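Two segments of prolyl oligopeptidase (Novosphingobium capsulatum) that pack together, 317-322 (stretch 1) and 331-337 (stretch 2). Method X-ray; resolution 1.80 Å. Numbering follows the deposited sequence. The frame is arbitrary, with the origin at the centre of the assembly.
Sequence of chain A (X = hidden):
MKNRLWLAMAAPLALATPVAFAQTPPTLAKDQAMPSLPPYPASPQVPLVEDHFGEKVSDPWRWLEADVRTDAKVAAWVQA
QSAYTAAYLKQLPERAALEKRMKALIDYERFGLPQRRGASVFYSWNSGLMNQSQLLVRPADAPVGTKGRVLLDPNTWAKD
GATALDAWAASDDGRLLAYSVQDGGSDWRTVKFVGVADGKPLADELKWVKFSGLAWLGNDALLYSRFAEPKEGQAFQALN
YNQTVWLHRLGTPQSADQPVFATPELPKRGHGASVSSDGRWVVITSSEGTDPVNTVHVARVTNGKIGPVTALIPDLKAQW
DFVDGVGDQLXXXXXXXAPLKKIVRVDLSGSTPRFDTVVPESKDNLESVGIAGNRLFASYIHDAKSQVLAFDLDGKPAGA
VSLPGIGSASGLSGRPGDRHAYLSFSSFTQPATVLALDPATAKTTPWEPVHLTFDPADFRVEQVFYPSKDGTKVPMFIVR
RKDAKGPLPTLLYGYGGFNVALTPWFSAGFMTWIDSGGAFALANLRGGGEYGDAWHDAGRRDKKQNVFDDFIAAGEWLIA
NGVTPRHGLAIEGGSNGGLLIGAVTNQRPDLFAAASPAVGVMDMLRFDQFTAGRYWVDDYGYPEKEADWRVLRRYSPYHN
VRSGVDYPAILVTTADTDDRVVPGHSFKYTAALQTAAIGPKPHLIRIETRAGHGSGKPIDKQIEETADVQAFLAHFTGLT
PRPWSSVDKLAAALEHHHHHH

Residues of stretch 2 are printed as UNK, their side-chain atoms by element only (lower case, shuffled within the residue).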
ATOM      1  N   LYS A 317     -26.848   5.527   2.158  1.00 20.03           N
ATOM      2  CA  LYS A 317     -27.028   5.008   0.805  1.00 20.77           C
ATOM      3  C   LYS A 317     -25.730   5.045  -0.001  1.00 18.81           C
ATOM      4  O   LYS A 317     -25.470   4.162  -0.810  1.00 17.33           O
ATOM      5  CB  LYS A 317     -28.053   5.860   0.033  1.00 21.97           C
ATOM      6  CG  LYS A 317     -29.509   5.644   0.385  1.00 28.69           C
ATOM      7  CD  LYS A 317     -30.412   6.575  -0.465  1.00 34.46           C
ATOM      8  CE  LYS A 317     -31.905   6.402  -0.142  1.00 38.60           C
ATOM      9  NZ  LYS A 317     -32.656   7.721  -0.062  1.00 40.87           N
ATOM     10  N   ALA A 318     -24.913   6.061   0.230  1.00 17.16           N
ATOM     11  CA  ALA A 318     -23.683   6.280  -0.536  1.00 16.31           C
ATOM     12  C   ALA A 318     -22.574   6.945   0.284  1.00 16.64           C
ATOM     13  O   ALA A 318     -22.846   7.518   1.334  1.00 16.01           O
ATOM     14  CB  ALA A 318     -24.028   7.143  -1.782  1.00 16.05           C
ATOM     15  N   GLN A 319     -21.334   6.830  -0.205  1.00 15.70           N
ATOM     16  CA  GLN A 319     -20.194   7.607   0.247  1.00 15.95           C
ATOM     17  C   GLN A 319     -20.347   9.104  -0.092  1.00 13.95           C
ATOM     18  O   GLN A 319     -20.624   9.468  -1.198  1.00 15.55           O
ATOM     19  CB  GLN A 319     -18.878   7.035  -0.369  1.00 16.93           C
ATOM     20  CG  GLN A 319     -17.580   7.800   0.012  1.00 21.72           C
ATOM     21  CD  GLN A 319     -16.455   7.647  -1.010  1.00 24.41           C
ATOM     22  OE1 GLN A 319     -16.082   6.550  -1.332  1.00 29.57           O
ATOM     23  NE2 GLN A 319     -15.964   8.765  -1.557  1.00 29.92           N
ATOM     24  N   TRP A 320     -20.169   9.957   0.900  1.00 13.66           N
ATOM     25  CA  TRP A 320     -20.125  11.415   0.777  1.00 12.74           C
ATOM     26  C   TRP A 320     -18.998  11.910   1.673  1.00 13.75           C
ATOM     27  O   TRP A 320     -19.220  12.122   2.870  1.00 15.00           O
ATOM     28  CB  TRP A 320     -21.415  12.044   1.263  1.00 12.02           C
ATOM     29  CG  TRP A 320     -22.538  11.853   0.354  1.00 13.63           C
ATOM     30  CD1 TRP A 320     -23.416  10.807   0.348  1.00 14.03           C
ATOM     31  CD2 TRP A 320     -22.923  12.704  -0.727  1.00 14.61           C
ATOM     32  NE1 TRP A 320     -24.314  10.956  -0.679  1.00 14.52           N
ATOM     33  CE2 TRP A 320     -24.055  12.123  -1.336  1.00 15.89           C
ATOM     34  CE3 TRP A 320     -22.466  13.940  -1.206  1.00 16.55           C
ATOM     35  CZ2 TRP A 320     -24.720  12.712  -2.431  1.00 14.08           C
ATOM     36  CZ3 TRP A 320     -23.074  14.493  -2.291  1.00 15.69           C
ATOM     37  CH2 TRP A 320     -24.209  13.894  -2.898  1.00 17.57           C
ATOM     38  N   ASP A 321     -17.802  12.041   1.113  1.00 13.14           N
ATOM     39  CA  ASP A 321     -16.598  12.402   1.873  1.00 14.05           C
ATOM     40  C   ASP A 321     -16.403  13.934   1.732  1.00 14.09           C
ATOM     41  O   ASP A 321     -16.262  14.434   0.605  1.00 10.80           O
ATOM     42  CB  ASP A 321     -15.354  11.761   1.274  1.00 15.19           C
ATOM     43  CG  ASP A 321     -15.265  10.256   1.528  1.00 19.62           C
ATOM     44  OD1 ASP A 321     -15.883   9.724   2.476  1.00 19.76           O
ATOM     45  OD2 ASP A 321     -14.558   9.567   0.800  1.00 20.74           O
ATOM     46  N   PHE A 322     -16.385  14.635   2.850  1.00 13.63           N
ATOM     47  CA  PHE A 322     -16.284  16.105   2.839  1.00 13.95           C
ATOM     48  C   PHE A 322     -14.872  16.514   2.461  1.00 13.10           C
ATOM     49  O   PHE A 322     -13.938  16.032   3.017  1.00 12.37           O
ATOM     50  CB  PHE A 322     -16.617  16.618   4.234  1.00 13.91           C
ATOM     51  CG  PHE A 322     -16.457  18.111   4.415  1.00 12.15           C
ATOM     52  CD1 PHE A 322     -17.063  18.997   3.577  1.00 13.95           C
ATOM     53  CD2 PHE A 322     -15.699  18.587   5.479  1.00 14.01           C
ATOM     54  CE1 PHE A 322     -16.894  20.348   3.763  1.00 14.32           C
ATOM     55  CE2 PHE A 322     -15.563  19.933   5.684  1.00 15.89           C
ATOM     56  CZ  PHE A 322     -16.183  20.801   4.827  1.00 14.55           C
ATOM     57  N   UNK A 331     -17.756  21.076  -0.860  1.00 11.61           N
ATOM     58  CA  UNK A 331     -17.480  20.070  -1.877  1.00 11.28           C
ATOM     59  C   UNK A 331     -17.318  18.714  -1.199  1.00 11.89           C
ATOM     60  O   UNK A 331     -16.719  18.629  -0.155  1.00 11.68           O
ATOM     61  c   UNK A 331     -16.357  21.503  -3.576  1.00 11.43           C
ATOM     62  c   UNK A 331     -16.306  25.078  -2.282  1.00 15.47           C
ATOM     63  c   UNK A 331     -16.164  20.392  -2.589  1.00 11.30           C
ATOM     64  c   UNK A 331     -16.404  22.901  -3.304  1.00 12.40           C
ATOM     65  c   UNK A 331     -16.687  24.960  -4.659  1.00 14.93           C
ATOM     66  c   UNK A 331     -16.222  23.672  -2.160  1.00 17.01           C
ATOM     67  c   UNK A 331     -16.559  21.374  -4.911  1.00 13.24           C
ATOM     68  n   UNK A 331     -16.694  22.606  -5.500  1.00 14.60           N
ATOM     69  c   UNK A 331     -16.545  25.690  -3.524  1.00 15.50           C
ATOM     70  c   UNK A 331     -16.588  23.568  -4.544  1.00 13.45           C
ATOM     71  N   UNK A 332     -17.819  17.671  -1.849  1.00 12.16           N
ATOM     72  CA  UNK A 332     -17.765  16.306  -1.384  1.00 12.13           C
ATOM     73  C   UNK A 332     -17.318  15.373  -2.516  1.00 12.03           C
ATOM     74  O   UNK A 332     -17.583  15.607  -3.695  1.00 13.64           O
ATOM     75  c   UNK A 332     -19.190  15.811  -0.933  1.00 12.96           C
ATOM     76  c   UNK A 332     -20.756  17.865   2.486  1.00 14.31           C
ATOM     77  c   UNK A 332     -19.720  16.512   0.277  1.00 10.67           C
ATOM     78  c   UNK A 332     -19.589  15.972   1.561  1.00 12.18           C
ATOM     79  c   UNK A 332     -20.119  16.656   2.666  1.00 11.36           C
ATOM     80  c   UNK A 332     -20.898  18.386   1.196  1.00 10.89           C
ATOM     81  c   UNK A 332     -20.386  17.715   0.123  1.00 11.31           C
ATOM     82  N   UNK A 333     -16.657  14.289  -2.162  1.00 12.75           N
ATOM     83  CA  UNK A 333     -16.448  13.177  -3.097  1.00 12.64           C
ATOM     84  C   UNK A 333     -17.639  12.258  -2.854  1.00 13.59           C
ATOM     85  O   UNK A 333     -17.780  11.723  -1.761  1.00 14.95           O
ATOM     86  c   UNK A 333     -15.155  12.397  -2.807  1.00 13.34           C
ATOM     87  c   UNK A 333     -14.995  11.217  -3.753  1.00 14.27           C
ATOM     88  c   UNK A 333     -13.943  13.357  -2.895  1.00 13.19           C
ATOM     89  N   UNK A 334     -18.451  12.049  -3.890  1.00 12.92           N
ATOM     90  CA  UNK A 334     -19.665  11.280  -3.779  1.00 12.56           C
ATOM     91  C   UNK A 334     -19.622   9.998  -4.590  1.00 12.49           C
ATOM     92  O   UNK A 334     -19.194   9.988  -5.739  1.00  9.76           O
ATOM     93  o   UNK A 334     -22.064  11.374  -4.060  1.00 15.35           O
ATOM     94  c   UNK A 334     -20.874  12.122  -4.175  1.00 14.16           C
ATOM     95  N   UNK A 335     -20.161   8.936  -3.980  1.00 12.62           N
ATOM     96  CA  UNK A 335     -20.387   7.640  -4.605  1.00 13.13           C
ATOM     97  C   UNK A 335     -21.827   7.431  -5.088  1.00 15.06           C
ATOM     98  O   UNK A 335     -22.180   6.348  -5.603  1.00 14.24           O
ATOM     99  N   UNK A 336     -22.669   8.460  -4.966  1.00 16.68           N
ATOM    100  CA  UNK A 336     -24.114   8.324  -5.236  1.00 16.79           C
ATOM    101  C   UNK A 336     -24.359   8.173  -6.727  1.00 17.69           C
ATOM    102  O   UNK A 336     -24.132   9.117  -7.498  1.00 17.18           O
ATOM    103  o   UNK A 336     -26.962   8.419  -4.620  1.00 25.18           O
ATOM    104  o   UNK A 336     -26.976  10.440  -5.328  1.00 29.11           O
ATOM    105  c   UNK A 336     -24.844   9.525  -4.654  1.00 18.29           C
ATOM    106  c   UNK A 336     -26.350   9.471  -4.873  1.00 21.27           C
ATOM    107  N   UNK A 337     -24.751   6.965  -7.127  1.00 17.87           N
ATOM    108  CA  UNK A 337     -24.923   6.631  -8.541  1.00 18.28           C
ATOM    109  C   UNK A 337     -23.602   6.561  -9.302  1.00 18.34           C
ATOM    110  O   UNK A 337     -23.588   6.619 -10.528  1.00 19.96           O
TER

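Position 331 carries ten side-chain atoms: one carbon, then fused five- and six-membered rings holding eight carbons and one nitrogen. The side chain stays clear of stretch 1, its CB 6.4 Å from CD1 of Phe322. What this position offers here is backbone, its O lying 3.8 Å from CD1 of Phe322. The fused rings are an indole, so the residue is Trp331, and its ring nitrogen is hydrogen-bonded elsewhere in the structure.

Position 332 has seven carbons, one leading to a six-membered ring with no heteroatom. The ring lies beside Phe322, whose CD1 sits over one of its faces, while the CB of 332 is 3.8 Å from CE3 of Trp320, at the edge of the indole. A ring of carbon alone, with no oxygen beyond it, makes this Phe332. The two phenylalanine rings meet obliquely, centroids 5.6 Å apart and planes at 50°.

At position 333 the side chain is three carbons, branched at the first. One methyl lies 3.4 Å from NE2 of Gln319, and CB is 4.1 Å from CB of Asp321. Branching at CB with no oxygen gives Val333. Its backbone pairs with that of Asp321 in both directions: Asp321 N donates to Val333 O at 2.9 Å, and Val333 N donates to Asp321 O at 2.8 Å. Val333 O also receives a weak bond from Gln319 NE2, at 3.5 Å.

Position 334 shows two atoms, a carbon and then an oxygen. The face of the Trp320 six-membered ring lies over the CB of 334, which stands 3.8 Å from the ring centroid, almost on the ring normal. The oxygen is 3.4 Å from Trp320 CZ2, over the ring face. A single carbon ending in one oxygen is Ser334.

Position 335 has no side-chain atoms. A CB here would point toward stretch 1 and fall 3.5 Å from Gln319 CB, a tight approach. The residue is Gly335. Its backbone N donates to Gln319 O, 2.9 Å away and nearly straight.

Position 336 holds two carbons, the second carrying two oxygens, a carboxylate. Its CB rests 3.8 Å from Ala318 CB and 3.9 Å from Trp320 CZ2. This is Asp336. Its backbone N donates to Ser334 OG at 3.1 Å, tying the turn back to the strand.

Position 337, again without side-chain atoms, makes no contact with stretch 1. It is Gly337, and its phi of 70° by itself favours glycine.

The contact is an antiparallel strand pair whose ladder continues into the loop. Asp321 and Val333 form the hydrogen-bonded pair; at Gly335, where a CB would come tight against Gln319 CB, the ladder still gains the bond from Gly335 N to Gln319 O. Trp320, Phe322, Phe332 and Ser334 share one face of the sheet; Asp321 and Val333 project from the other. The design rule is that backbone bonds set the register, while on the shared face the Trp320 ring takes Ser334 CB as a CH-pi contact and Phe322 meets Phe332 obliquely.

Stretch 2 (331-337) WFVSGDG
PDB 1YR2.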